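Side-chain contacts in cellulose binding protein (Clavibacter michiganensis, PDB 4JJO), which forms the expansin part of a larger probable endo-beta-1,4-glucanase, probably binds polysaccharide and is linked to the loosening of plant cell walls: residues A[27-31]-A[32-36]; A[40-43]-A[44-47]; A[116-120]-A[121-125]; A[138-142]-A[143-147]; A[185-188]-A[189-192]. All coordinates share one frame; numbering follows the deposited sequence. Where two conformers were deposited one is given.

Interaction 1 of 5, residues A[27-31]-A[32-36]; sequences AVPAD and RMYVA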
loop_
_atom_site.group_PDB
_atom_site.type_symbol
_atom_site.label_atom_id
_atom_site.label_comp_id
_atom_site.label_asym_id
_atom_site.label_seq_id
_atom_site.Cartn_x
_atom_site.Cartn_y
_atom_site.Cartn_z
ATOM N N ALA A 27 -9.506 -1.519 3.947
ATOM C CA ALA A 27 -10.618 -0.591 3.815
ATOM C C ALA A 27 -10.301 0.500 2.805
ATOM O O ALA A 27 -9.147 0.880 2.625
ATOM C CB ALA A 27 -10.930 0.037 5.158
ATOM N N VAL A 28 -11.338 0.998 2.141
ATOM C CA VAL A 28 -11.219 2.232 1.383
ATOM C C VAL A 28 -10.883 3.314 2.398
ATOM O O VAL A 28 -11.520 3.389 3.446
ATOM C CB VAL A 28 -12.536 2.585 0.672
ATOM C CG1 VAL A 28 -12.464 3.980 0.081
ATOM C CG2 VAL A 28 -12.857 1.562 -0.408
ATOM N N PRO A 29 -9.873 4.150 2.109
ATOM C CA PRO A 29 -9.513 5.157 3.115
ATOM C C PRO A 29 -10.698 6.034 3.499
ATOM O O PRO A 29 -11.544 6.330 2.656
ATOM C CB PRO A 29 -8.418 5.983 2.429
ATOM C CG PRO A 29 -8.484 5.631 0.981
ATOM C CD PRO A 29 -9.037 4.244 0.903
ATOM N N ALA A 30 -10.751 6.448 4.759
ATOM C CA ALA A 30 -11.903 7.175 5.278
ATOM C C ALA A 30 -12.059 8.550 4.630
ATOM O O ALA A 30 -13.174 9.050 4.491
ATOM C CB ALA A 30 -11.812 7.300 6.790
ATOM N N ASP A 31 -10.947 9.159 4.226
ATOM C CA ASP A 31 -11.004 10.449 3.548
ATOM C C ASP A 31 -11.329 10.287 2.065
ATOM O O ASP A 31 -11.494 11.275 1.349
ATOM C CB ASP A 31 -9.688 11.217 3.712
ATOM C CG ASP A 31 -8.503 10.495 3.092
ATOM O OD1 ASP A 31 -8.715 9.481 2.393
ATOM O OD2 ASP A 31 -7.356 10.945 3.297
ATOM N N ARG A 32 -11.406 9.041 1.607
ATOM C CA ARG A 32 -11.766 8.746 0.223
ATOM C C ARG A 32 -10.745 9.301 -0.761
ATOM O O ARG A 32 -11.061 9.537 -1.927
ATOM C CB ARG A 32 -13.155 9.298 -0.104
ATOM C CG ARG A 32 -14.266 8.651 0.694
ATOM C CD ARG A 32 -14.113 7.150 0.639
ATOM N NE ARG A 32 -15.269 6.433 1.168
ATOM C CZ ARG A 32 -15.210 5.502 2.118
ATOM N NH1 ARG A 32 -14.054 5.161 2.667
ATOM N NH2 ARG A 32 -16.318 4.906 2.529
ATOM N N MET A 33 -9.520 9.497 -0.289
ATOM C CA MET A 33 -8.452 10.018 -1.131
ATOM C C MET A 33 -7.529 8.879 -1.537
ATOM O O MET A 33 -6.624 8.494 -0.795
ATOM C CB MET A 33 -7.669 11.103 -0.396
ATOM C CG MET A 33 -8.504 12.320 -0.023
ATOM S SD MET A 33 -9.173 13.182 -1.460
ATOM C CE MET A 33 -10.206 14.413 -0.674
ATOM N N TYR A 34 -7.778 8.334 -2.722
ATOM C CA TYR A 34 -7.000 7.213 -3.227
ATOM C C TYR A 34 -6.875 7.309 -4.737
ATOM O O TYR A 34 -7.481 8.180 -5.361
ATOM C CB TYR A 34 -7.646 5.886 -2.830
ATOM C CG TYR A 34 -9.081 5.726 -3.280
ATOM C CD1 TYR A 34 -9.384 5.169 -4.513
ATOM C CD2 TYR A 34 -10.133 6.119 -2.463
ATOM C CE1 TYR A 34 -10.694 5.016 -4.924
ATOM C CE2 TYR A 34 -11.443 5.968 -2.864
ATOM C CZ TYR A 34 -11.718 5.415 -4.093
ATOM O OH TYR A 34 -13.026 5.267 -4.495
ATOM N N VAL A 35 -6.095 6.410 -5.324
ATOM C CA VAL A 35 -5.792 6.490 -6.745
ATOM C C VAL A 35 -5.401 5.133 -7.308
ATOM O O VAL A 35 -4.831 4.296 -6.606
ATOM C CB VAL A 35 -4.638 7.482 -6.995
ATOM C CG1 VAL A 35 -3.367 7.001 -6.310
ATOM C CG2 VAL A 35 -4.408 7.684 -8.484
ATOM N N ALA A 36 -5.733 4.919 -8.579
ATOM C CA ALA A 36 -5.259 3.766 -9.323
ATOM C C ALA A 36 -4.183 4.240 -10.288
ATOM O O ALA A 36 -4.364 5.236 -10.990
ATOM C CB ALA A 36 -6.395 3.118 -10.079
HETATM O O HOH W 1 -5.828 8.605 1.795
#
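D31 and R32 each owe their contacts to a folded side chain. In D31, CG sits between the backbone N and the carbonyl carbon (chi1 62°), which brings OD1 back over the next peptides. R32 bends at chi2 (-48°), and its guanidinium turns back so that its edge meets the turn carbonyl. D31 OD1 accepts the N-H of M33 at 2.8 Å. The bond is fairly straight, at 160°, but the donor stands above the carboxylate plane. This closes an Asx turn directly after the type I beta turn of P29 to R32.

The beta turn has its own acceptor, P29 O. It takes the R32 backbone N at 2.9 Å and R32 NH1 at 2.8 Å. The two donors reach it from opposite faces of the carbonyl plane. P29 O itself lies in the guanidinium plane, at the edge. V28 supports the same arginine: its CG1 is 3.6 Å from R32 CD, and the two side chains cross at about a right angle. V28 CG1 also reaches Y34 CE2 at 3.7 Å. P29 CG meets Y34 CD2 at 3.8 Å, again nearly at right angles. The Y34 hydroxyl is hydrogen-bonded to L12 N. A water lies 2.7 Å from M33 O and close to D31 OD1.

The stretch leads into strand 34-38 of the double-psi beta-barrel domain, where M33 pairs with Q64 and Y34 with S80. D31 and R32 do not pair with each other. R32 NH1 and D31 OD1 both bond to backbone groups rather than to an opposite charge. P29 O, which accepts two N-H groups, is probably polarised by the arginine.

Interaction 2 of 5, residues A[40-43]-A[44-47]; sequences PEYS and GAAA
The Y42 ring carries the backbone of A45 on one face. A45 N stands 3.3 Å above the ring plane, offset toward the rim. A45 CA lies closer to the middle, 3.8 Å from the ring centroid and 20° off the normal, and makes a CH-pi contact. A45 CB touches the far end of the ring, 3.8 Å from Y42 CZ. The ring reaches this place because CG is anti to the Y42 backbone N (chi1 -173°). Its hydroxyl is hydrogen-bonded to D152 O. The ring also touches C23 and C48, which form a disulfide.

The backbone turns tightly above the ring. Y42 O accepts A47 N at 3.2 Å in a bond of 162°. It also takes A45 N at 3.0 Å, but that bond is weak. S43 O accepts A46 N at 3.1 Å from well above its carbonyl plane. A47 CB points back to the helix and lies 3.2 Å from E41 O. The E41 carboxylate is held elsewhere, by S38 OG, G75 N and Y99 OH.

S43, G44 and A45 all have positive phi. The right-handed helix 39-42 therefore runs straight into a left-handed turn. It is a helix C-terminus reversed by left-handed residues, in the connection between helix 39-42 and strand 51-56 of the double-psi beta-barrel domain.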
loop_
_atom_site.group_PDB
_atom_site.type_symbol
_atom_site.label_atom_id
_atom_site.label_comp_id
_atom_site.label_asym_id
_atom_site.label_seq_id
_atom_site.Cartn_x
_atom_site.Cartn_y
_atom_site.Cartn_z
ATOM N N PRO A 40 2.975 0.068 -15.049
ATOM C CA PRO A 40 4.395 0.296 -14.755
ATOM C C PRO A 40 4.628 0.994 -13.414
ATOM O O PRO A 40 5.594 0.689 -12.716
ATOM C CB PRO A 40 4.855 1.193 -15.911
ATOM C CG PRO A 40 3.893 0.923 -17.009
ATOM C CD PRO A 40 2.578 0.675 -16.332
ATOM N N GLU A 41 3.750 1.926 -13.063
ATOM C CA GLU A 41 3.871 2.647 -11.802
ATOM C C GLU A 41 3.383 1.799 -10.630
ATOM O O GLU A 41 3.842 1.972 -9.501
ATOM C CB GLU A 41 3.103 3.970 -11.871
ATOM C CG GLU A 41 3.694 4.962 -12.867
ATOM C CD GLU A 41 2.876 6.230 -13.001
ATOM O OE1 GLU A 41 3.148 7.192 -12.253
ATOM O OE2 GLU A 41 1.974 6.270 -13.862
ATOM N N TYR A 42 2.454 0.887 -10.905
ATOM C CA TYR A 42 1.972 -0.066 -9.911
ATOM C C TYR A 42 3.114 -0.988 -9.503
ATOM O O TYR A 42 3.234 -1.377 -8.339
ATOM C CB TYR A 42 0.812 -0.875 -10.494
ATOM C CG TYR A 42 0.116 -1.790 -9.509
ATOM C CD1 TYR A 42 -0.613 -1.276 -8.451
ATOM C CD2 TYR A 42 0.171 -3.170 -9.654
ATOM C CE1 TYR A 42 -1.261 -2.108 -7.560
ATOM C CE2 TYR A 42 -0.472 -4.005 -8.769
ATOM C CZ TYR A 42 -1.182 -3.471 -7.720
ATOM O OH TYR A 42 -1.830 -4.299 -6.833
ATOM N N SER A 43 3.942 -1.342 -10.480
ATOM C CA SER A 43 5.204 -2.024 -10.219
ATOM C C SER A 43 5.021 -3.323 -9.436
ATOM O O SER A 43 5.708 -3.564 -8.443
ATOM C CB SER A 43 6.137 -1.085 -9.455
ATOM O OG SER A 43 7.469 -1.572 -9.442
ATOM N N GLY A 44 4.098 -4.161 -9.892
ATOM C CA GLY A 44 3.862 -5.448 -9.262
ATOM C C GLY A 44 3.419 -5.300 -7.821
ATOM O O GLY A 44 3.741 -6.141 -6.978
ATOM N N ALA A 45 2.685 -4.223 -7.551
ATOM C CA ALA A 45 2.127 -3.932 -6.231
ATOM C C ALA A 45 3.139 -3.284 -5.282
ATOM O O ALA A 45 2.822 -3.013 -4.124
ATOM C CB ALA A 45 1.536 -5.189 -5.605
ATOM N N ALA A 46 4.348 -3.020 -5.766
ATOM C CA ALA A 46 5.364 -2.386 -4.927
ATOM C C ALA A 46 4.975 -0.948 -4.572
ATOM O O ALA A 46 5.443 -0.394 -3.580
ATOM C CB ALA A 46 6.716 -2.419 -5.618
ATOM N N ALA A 47 4.112 -0.349 -5.386
ATOM C CA ALA A 47 3.649 1.011 -5.133
ATOM C C ALA A 47 2.535 1.045 -4.087
ATOM O O ALA A 47 2.202 2.107 -3.563
ATOM C CB ALA A 47 3.172 1.652 -6.424
#

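Interaction 3 of 5, residues A[116-120]-A[121-125]; sequences EGSSR and WWAGL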
loop_
_atom_site.group_PDB
_atom_site.type_symbol
_atom_site.label_atom_id
_atom_site.label_comp_id
_atom_site.label_asym_id
_atom_site.label_seq_id
_atom_site.Cartn_x
_atom_site.Cartn_y
_atom_site.Cartn_z
ATOM N N GLU A 116 -6.380 -14.139 5.287
ATOM C CA GLU A 116 -7.347 -15.179 5.609
ATOM C C GLU A 116 -6.864 -16.496 5.013
ATOM O O GLU A 116 -6.398 -16.515 3.873
ATOM C CB GLU A 116 -8.717 -14.825 5.019
ATOM C CG GLU A 116 -9.449 -13.680 5.716
ATOM C CD GLU A 116 -9.006 -12.305 5.238
ATOM O OE1 GLU A 116 -8.072 -12.218 4.412
ATOM O OE2 GLU A 116 -9.602 -11.305 5.691
ATOM N N GLY A 117 -6.989 -17.588 5.761
ATOM C CA GLY A 117 -6.582 -18.892 5.268
ATOM C C GLY A 117 -5.151 -19.272 5.596
ATOM O O GLY A 117 -4.756 -20.423 5.410
ATOM N N SER A 118 -4.366 -18.312 6.076
ATOM C CA SER A 118 -2.966 -18.566 6.403
ATOM C C SER A 118 -2.818 -19.637 7.479
ATOM O O SER A 118 -3.686 -19.797 8.340
ATOM C CB SER A 118 -2.288 -17.277 6.874
ATOM O OG SER A 118 -2.231 -16.314 5.836
ATOM N N SER A 119 -1.711 -20.369 7.402
ATOM C CA SER A 119 -1.366 -21.396 8.377
ATOM C C SER A 119 0.148 -21.587 8.342
ATOM O O SER A 119 0.849 -20.868 7.634
ATOM C CB SER A 119 -2.071 -22.711 8.039
ATOM O OG SER A 119 -1.627 -23.212 6.790
ATOM N N ARG A 120 0.657 -22.550 9.102
ATOM C CA ARG A 120 2.087 -22.848 9.070
ATOM C C ARG A 120 2.500 -23.416 7.712
ATOM O O ARG A 120 3.656 -23.297 7.310
ATOM C CB ARG A 120 2.467 -23.826 10.186
ATOM C CG ARG A 120 2.442 -23.224 11.589
ATOM C CD ARG A 120 2.121 -24.267 12.652
ATOM N NE ARG A 120 3.124 -25.328 12.719
ATOM C CZ ARG A 120 3.039 -26.388 13.518
ATOM N NH1 ARG A 120 1.993 -26.537 14.320
ATOM N NH2 ARG A 120 4.000 -27.302 13.518
ATOM N N TRP A 121 1.552 -24.026 7.007
ATOM C CA TRP A 121 1.827 -24.613 5.698
ATOM C C TRP A 121 2.121 -23.533 4.667
ATOM O O TRP A 121 3.049 -23.655 3.868
ATOM C CB TRP A 121 0.629 -25.439 5.221
ATOM C CG TRP A 121 0.274 -26.591 6.113
ATOM C CD1 TRP A 121 -0.734 -26.636 7.031
ATOM C CD2 TRP A 121 0.918 -27.869 6.162
ATOM N NE1 TRP A 121 -0.753 -27.860 7.652
ATOM C CE2 TRP A 121 0.249 -28.636 7.135
ATOM C CE3 TRP A 121 1.995 -28.438 5.477
ATOM C CZ2 TRP A 121 0.626 -29.941 7.443
ATOM C CZ3 TRP A 121 2.368 -29.734 5.785
ATOM C CH2 TRP A 121 1.683 -30.471 6.757
ATOM N N TRP A 122 1.310 -22.480 4.696
ATOM C CA TRP A 122 1.400 -21.387 3.736
ATOM C C TRP A 122 0.715 -20.172 4.336
ATOM O O TRP A 122 -0.386 -20.272 4.876
ATOM C CB TRP A 122 0.715 -21.770 2.421
ATOM C CG TRP A 122 0.809 -20.724 1.347
ATOM C CD1 TRP A 122 1.774 -20.621 0.386
ATOM C CD2 TRP A 122 -0.101 -19.638 1.121
ATOM N NE1 TRP A 122 1.522 -19.538 -0.423
ATOM C CE2 TRP A 122 0.380 -18.918 0.008
ATOM C CE3 TRP A 122 -1.270 -19.205 1.754
ATOM C CZ2 TRP A 122 -0.273 -17.789 -0.486
ATOM C CZ3 TRP A 122 -1.917 -18.082 1.261
ATOM C CH2 TRP A 122 -1.414 -17.385 0.155
ATOM N N ALA A 123 1.368 -19.021 4.252
ATOM C CA ALA A 123 0.808 -17.814 4.832
ATOM C C ALA A 123 1.075 -16.596 3.967
ATOM O O ALA A 123 2.026 -16.562 3.186
ATOM C CB ALA A 123 1.364 -17.596 6.228
ATOM N N GLY A 124 0.212 -15.600 4.117
ATOM C CA GLY A 124 0.386 -14.320 3.466
ATOM C C GLY A 124 0.378 -13.207 4.494
ATOM O O GLY A 124 -0.394 -13.248 5.454
ATOM N N LEU A 125 1.246 -12.220 4.305
ATOM C CA LEU A 125 1.283 -11.060 5.183
ATOM C C LEU A 125 1.146 -9.786 4.371
ATOM O O LEU A 125 1.731 -9.649 3.296
ATOM C CB LEU A 125 2.594 -10.997 5.968
ATOM C CG LEU A 125 2.945 -12.133 6.925
ATOM C CD1 LEU A 125 4.198 -11.755 7.690
ATOM C CD2 LEU A 125 1.806 -12.426 7.879
HETATM O O HOH W 2 -2.719 -21.656 4.191
#
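S118 and A123 lie side by side across a loop that doubles back, with CA atoms 4.2 Å apart. The directions of 117-120 and 121-124 differ by 124°. S119 N donates to W122 O at 2.9 Å and closes the bend through R120 and W121. The donor stands above the carbonyl plane of W122. The S118 CA-H points at the same oxygen. G117 has positive phi at the start of the loop.

Both serines bond to backbone across the bend. S118 OG lies beside its own backbone N, anti to the carbonyl carbon (chi1 -65°). There it accepts G124 N at 3.1 Å in a nearly straight bond. It is also hydrogen-bonded to K115 O. S118 CB packs on A123 CB at 3.7 Å. S119 OG accepts W121 N at 3.3 Å in an ST turn, and the bond is more bent. S119 OG also sits at the edge of the W121 ring, in its plane, 3.5 Å from W121 CD1. A water joins the ends of the loop. It donates to G117 O at 2.7 Å and to W122 O at 2.8 Å, and it accepts from S119 OG.

W121 and W122 are both exposed, and their ring planes are only about 16° apart. This is consistent with the flat aromatic surface by which expansin C-terminal domains bind polysaccharide. The loop beneath them is tied by polar bonds more than by apolar packing. Two serine oxygens take up backbone N-H groups, and W122 O receives both the S119 N-H and the water.

Interaction 4 of 5, residues A[138-142]-A[143-147]; sequences EIQAG and RQWLP
Q140 covers one face of the W145 indole, and this is the tightly packed side of the hairpin. Its CB is 4.2 Å from the centroid of the six-membered ring and 3.8 Å from W145 CZ3. Q140 CG is anti to the backbone N (chi1 -167°), which lays the side chain out along the ring. The amide is turned only 15° from the ring plane, with Q140 NE2 near W145 CZ2. Backbone packs here too: Q140 N is 3.6 Å from W145 CE3. At the other end of the tryptophan, E138 OE2 comes within 3.6 Å of W145 CB. The two side chains cross at about a right angle. K170, on the adjoining strand 167-173, makes a cation-pi contact with W145.

The segments form a beta hairpin of the expansin C-terminal domain, closed by a type II' turn from A141 to Q144. I139 and L146 are a hydrogen-bonded pair. I139 N donates to L146 O at 2.9 Å, and L146 N donates to I139 O at 2.8 Å. Their side chains lie on the sheet face away from W145, and both touch I162.

The turn is the looser, exposed end. A141 and Q144 still share two bonds. A141 N reaches Q144 O at 3.0 Å, and Q144 N reaches A141 O at the same length. In both, the donor stands well above the carbonyl plane. G142 has positive phi at the second position of the turn, and its N-H is taken by Q163 OE1. The R143 chain runs extended from CG to NE, and its CB lies against the G142 carbonyl carbon.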
loop_
_atom_site.group_PDB
_atom_site.type_symbol
_atom_site.label_atom_id
_atom_site.label_comp_id
_atom_site.label_asym_id
_atom_site.label_seq_id
_atom_site.Cartn_x
_atom_site.Cartn_y
_atom_site.Cartn_z
ATOM N N GLU A 138 10.584 -10.625 5.710
ATOM C CA GLU A 138 11.125 -11.907 6.152
ATOM C C GLU A 138 10.473 -12.375 7.448
ATOM O O GLU A 138 10.118 -11.567 8.305
ATOM C CB GLU A 138 12.637 -11.798 6.364
ATOM C CG GLU A 138 13.438 -11.529 5.103
ATOM C CD GLU A 138 14.843 -11.043 5.410
ATOM O OE1 GLU A 138 14.978 -9.924 5.947
ATOM O OE2 GLU A 138 15.810 -11.781 5.125
ATOM N N ILE A 139 10.323 -13.690 7.582
ATOM C CA ILE A 139 9.837 -14.290 8.819
ATOM C C ILE A 139 10.960 -15.083 9.477
ATOM O O ILE A 139 11.710 -15.789 8.803
ATOM C CB ILE A 139 8.637 -15.221 8.574
ATOM C CG1 ILE A 139 7.442 -14.414 8.062
ATOM C CG2 ILE A 139 8.269 -15.958 9.856
ATOM C CD1 ILE A 139 6.207 -15.245 7.776
ATOM N N GLN A 140 11.070 -14.967 10.794
ATOM C CA GLN A 140 12.150 -15.617 11.524
ATOM C C GLN A 140 11.984 -17.131 11.527
ATOM O O GLN A 140 10.891 -17.646 11.763
ATOM C CB GLN A 140 12.216 -15.095 12.960
ATOM C CG GLN A 140 13.497 -15.474 13.687
ATOM C CD GLN A 140 13.854 -14.492 14.788
ATOM O OE1 GLN A 140 12.984 -14.000 15.506
ATOM N NE2 GLN A 140 15.140 -14.195 14.916
ATOM N N ALA A 141 13.082 -17.828 11.252
ATOM C CA ALA A 141 13.112 -19.284 11.270
ATOM C C ALA A 141 14.318 -19.730 12.080
ATOM O O ALA A 141 15.420 -19.853 11.547
ATOM C CB ALA A 141 13.193 -19.825 9.859
ATOM N N GLY A 142 14.102 -19.971 13.369
ATOM C CA GLY A 142 15.197 -20.225 14.285
ATOM C C GLY A 142 15.939 -18.926 14.525
ATOM O O GLY A 142 15.395 -17.996 15.124
ATOM N N ARG A 143 17.180 -18.859 14.054
ATOM C CA ARG A 143 17.904 -17.597 14.021
ATOM C C ARG A 143 18.304 -17.257 12.586
ATOM O O ARG A 143 19.230 -16.478 12.351
ATOM C CB ARG A 143 19.113 -17.624 14.961
ATOM C CG ARG A 143 20.097 -18.759 14.734
ATOM C CD ARG A 143 21.315 -18.581 15.631
ATOM N NE ARG A 143 22.469 -19.353 15.172
ATOM C CZ ARG A 143 22.976 -20.419 15.789
ATOM N NH1 ARG A 143 22.449 -20.883 16.917
ATOM N NH2 ARG A 143 24.029 -21.031 15.268
ATOM N N GLN A 144 17.593 -17.855 11.633
ATOM C CA GLN A 144 17.685 -17.472 10.231
ATOM C C GLN A 144 16.459 -16.658 9.848
ATOM O O GLN A 144 15.609 -16.366 10.691
ATOM C CB GLN A 144 17.770 -18.710 9.337
ATOM C CG GLN A 144 19.182 -19.082 8.933
ATOM C CD GLN A 144 20.064 -19.385 10.120
ATOM O OE1 GLN A 144 19.958 -20.450 10.730
ATOM N NE2 GLN A 144 20.946 -18.449 10.456
ATOM N N TRP A 145 16.369 -16.302 8.571
ATOM C CA TRP A 145 15.225 -15.560 8.059
ATOM C C TRP A 145 14.718 -16.169 6.760
ATOM O O TRP A 145 15.489 -16.420 5.835
ATOM C CB TRP A 145 15.603 -14.098 7.833
ATOM C CG TRP A 145 15.934 -13.382 9.094
ATOM C CD1 TRP A 145 17.176 -13.195 9.629
ATOM C CD2 TRP A 145 15.011 -12.759 9.991
ATOM N NE1 TRP A 145 17.081 -12.490 10.807
ATOM C CE2 TRP A 145 15.762 -12.212 11.050
ATOM C CE3 TRP A 145 13.622 -12.611 10.003
ATOM C CZ2 TRP A 145 15.170 -11.528 12.108
ATOM C CZ3 TRP A 145 13.036 -11.931 11.053
ATOM C CH2 TRP A 145 13.807 -11.399 12.089
ATOM N N LEU A 146 13.412 -16.412 6.704
ATOM C CA LEU A 146 12.776 -16.919 5.496
ATOM C C LEU A 146 12.183 -15.752 4.715
ATOM O O LEU A 146 11.322 -15.037 5.226
ATOM C CB LEU A 146 11.679 -17.922 5.852
ATOM C CG LEU A 146 10.978 -18.582 4.664
ATOM C CD1 LEU A 146 11.897 -19.585 3.985
ATOM C CD2 LEU A 146 9.680 -19.245 5.099
ATOM N N PRO A 147 12.650 -15.547 3.474
ATOM C CA PRO A 147 12.166 -14.424 2.663
ATOM C C PRO A 147 10.809 -14.696 2.028
ATOM O O PRO A 147 10.579 -15.783 1.497
ATOM C CB PRO A 147 13.237 -14.296 1.580
ATOM C CG PRO A 147 13.765 -15.670 1.420
ATOM C CD PRO A 147 13.703 -16.309 2.782
#

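Interaction 5 of 5, residues A[185-188]-A[189-192]; sequences RMAP and GEIQ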
loop_
_atom_site.group_PDB
_atom_site.type_symbol
_atom_site.label_atom_id
_atom_site.label_comp_id
_atom_site.label_asym_id
_atom_site.label_seq_id
_atom_site.Cartn_x
_atom_site.Cartn_y
_atom_site.Cartn_z
ATOM N N ARG A 185 0.856 -12.829 15.991
ATOM C CA ARG A 185 0.090 -14.062 16.089
ATOM C C ARG A 185 -0.350 -14.548 14.720
ATOM O O ARG A 185 -0.519 -13.758 13.792
ATOM C CB ARG A 185 -1.134 -13.850 16.981
ATOM C CG ARG A 185 -0.778 -13.620 18.440
ATOM C CD ARG A 185 -1.969 -13.164 19.264
ATOM N NE ARG A 185 -2.316 -11.770 18.999
ATOM C CZ ARG A 185 -3.297 -11.363 18.199
ATOM N NH1 ARG A 185 -3.509 -10.067 18.037
ATOM N NH2 ARG A 185 -4.074 -12.235 17.565
ATOM N N MET A 186 -0.520 -15.859 14.598
ATOM C CA MET A 186 -1.133 -16.437 13.416
ATOM C C MET A 186 -2.626 -16.184 13.528
ATOM O O MET A 186 -3.397 -17.068 13.911
ATOM C CB MET A 186 -0.831 -17.932 13.333
ATOM C CG MET A 186 -1.519 -18.651 12.183
ATOM S SD MET A 186 -1.175 -17.923 10.570
ATOM C CE MET A 186 0.613 -17.986 10.541
ATOM N N ALA A 187 -3.019 -14.958 13.204
ATOM C CA ALA A 187 -4.387 -14.500 13.386
ATOM C C ALA A 187 -4.945 -13.968 12.069
ATOM O O ALA A 187 -5.030 -12.755 11.862
ATOM C CB ALA A 187 -4.430 -13.424 14.445
ATOM N N PRO A 188 -5.333 -14.879 11.172
ATOM C CA PRO A 188 -5.827 -14.514 9.842
ATOM C C PRO A 188 -6.956 -13.487 9.887
ATOM O O PRO A 188 -7.921 -13.650 10.637
ATOM C CB PRO A 188 -6.331 -15.847 9.285
ATOM C CG PRO A 188 -5.543 -16.871 10.004
ATOM C CD PRO A 188 -5.352 -16.336 11.383
ATOM N N GLY A 189 -6.819 -12.432 9.090
ATOM C CA GLY A 189 -7.841 -11.408 8.982
ATOM C C GLY A 189 -7.660 -10.234 9.925
ATOM O O GLY A 189 -8.198 -9.153 9.687
ATOM N N GLU A 190 -6.899 -10.438 10.994
ATOM C CA GLU A 190 -6.735 -9.410 12.013
ATOM C C GLU A 190 -5.682 -8.383 11.627
ATOM O O GLU A 190 -4.598 -8.736 11.168
ATOM C CB GLU A 190 -6.340 -10.050 13.341
ATOM C CG GLU A 190 -6.293 -9.068 14.496
ATOM C CD GLU A 190 -6.046 -9.744 15.827
ATOM O OE1 GLU A 190 -6.231 -10.976 15.918
ATOM O OE2 GLU A 190 -5.662 -9.041 16.784
ATOM N N ILE A 191 -6.008 -7.110 11.823
ATOM C CA ILE A 191 -5.021 -6.047 11.687
ATOM C C ILE A 191 -4.268 -5.926 13.002
ATOM O O ILE A 191 -4.812 -5.447 13.999
ATOM C CB ILE A 191 -5.668 -4.698 11.329
ATOM C CG1 ILE A 191 -6.381 -4.797 9.978
ATOM C CG2 ILE A 191 -4.611 -3.605 11.282
ATOM C CD1 ILE A 191 -7.254 -3.605 9.650
ATOM N N GLN A 192 -3.017 -6.375 12.995
ATOM C CA GLN A 192 -2.182 -6.361 14.190
ATOM C C GLN A 192 -1.274 -5.144 14.188
ATOM O O GLN A 192 -0.246 -5.121 13.513
ATOM C CB GLN A 192 -1.340 -7.633 14.273
ATOM C CG GLN A 192 -2.149 -8.898 14.486
ATOM C CD GLN A 192 -1.273 -10.122 14.645
ATOM O OE1 GLN A 192 -0.574 -10.274 15.647
ATOM N NE2 GLN A 192 -1.296 -10.999 13.647
HETATM O O HOH W 3 -3.224 -10.829 11.436
#
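R185 NH1 meets E190 OE2 at 2.7 Å, one half of a two-pronged salt bridge. R185 NH2 makes the other half with E190 OE1 at 3.0 Å. The salt bridge spans a type II beta turn, A187 to E190, that leads into the outermost strand 191-193 of the C-terminal sheet. The guanidinium binds end-on, with both oxygens near its plane. The carboxylate is rotated 37° from that plane, and the nitrogens come in from above the carboxylate plane. E190 CG is anti to the backbone N (chi1 -174°) and the chain beyond is extended, which carries the carboxylate across to the arginine. E190 OE1 also lies 3.4 Å from A187 CB.

Q192 binds the backbone of the same arginine. R185 N donates to Q192 OE1 at 2.9 Å in an almost straight bond of 176°, on a lone pair and in the carbonyl plane. Q192 NE2 returns the bond to R185 O, also at 2.9 Å. The amide thus pairs with both the N-H and the C=O of R185. Its OE1 also lies over one face of the R185 guanidinium. The two bonds hold the buried amide in a fixed rotation. The next residue, M186, is the centre of an inverse gamma turn, and its side chain packs on V114 and I162.

Within the beta turn, E190 N donates to A187 O at 3.1 Å. G189 has positive phi at the third position. A water sits inside the bend, where it donates to A187 O at 2.7 Å and to E190 O, and accepts from Q192 NE2.

In the fold
Interactions 1 and 2 belong to the double-psi beta-barrel domain. They follow each other along strand 34-38 and helix 39-42, with centres about 17 Å apart. Interactions 3, 4 and 5 all reach the beta strands of the expansin C-terminal domain. There 116-125 is the middle piece. L125 CD1 packs on I139 CD1 of interaction 4 at 4.0 Å, and S118 O lies 3.8 Å from M186 SD of interaction 5. Centres of interactions 3 and 5 are about 10 Å apart. Interactions 1 and 4 are on opposite sides of the chain's centre, about 33 Å between centres. Interaction 2 borders the second half at D152.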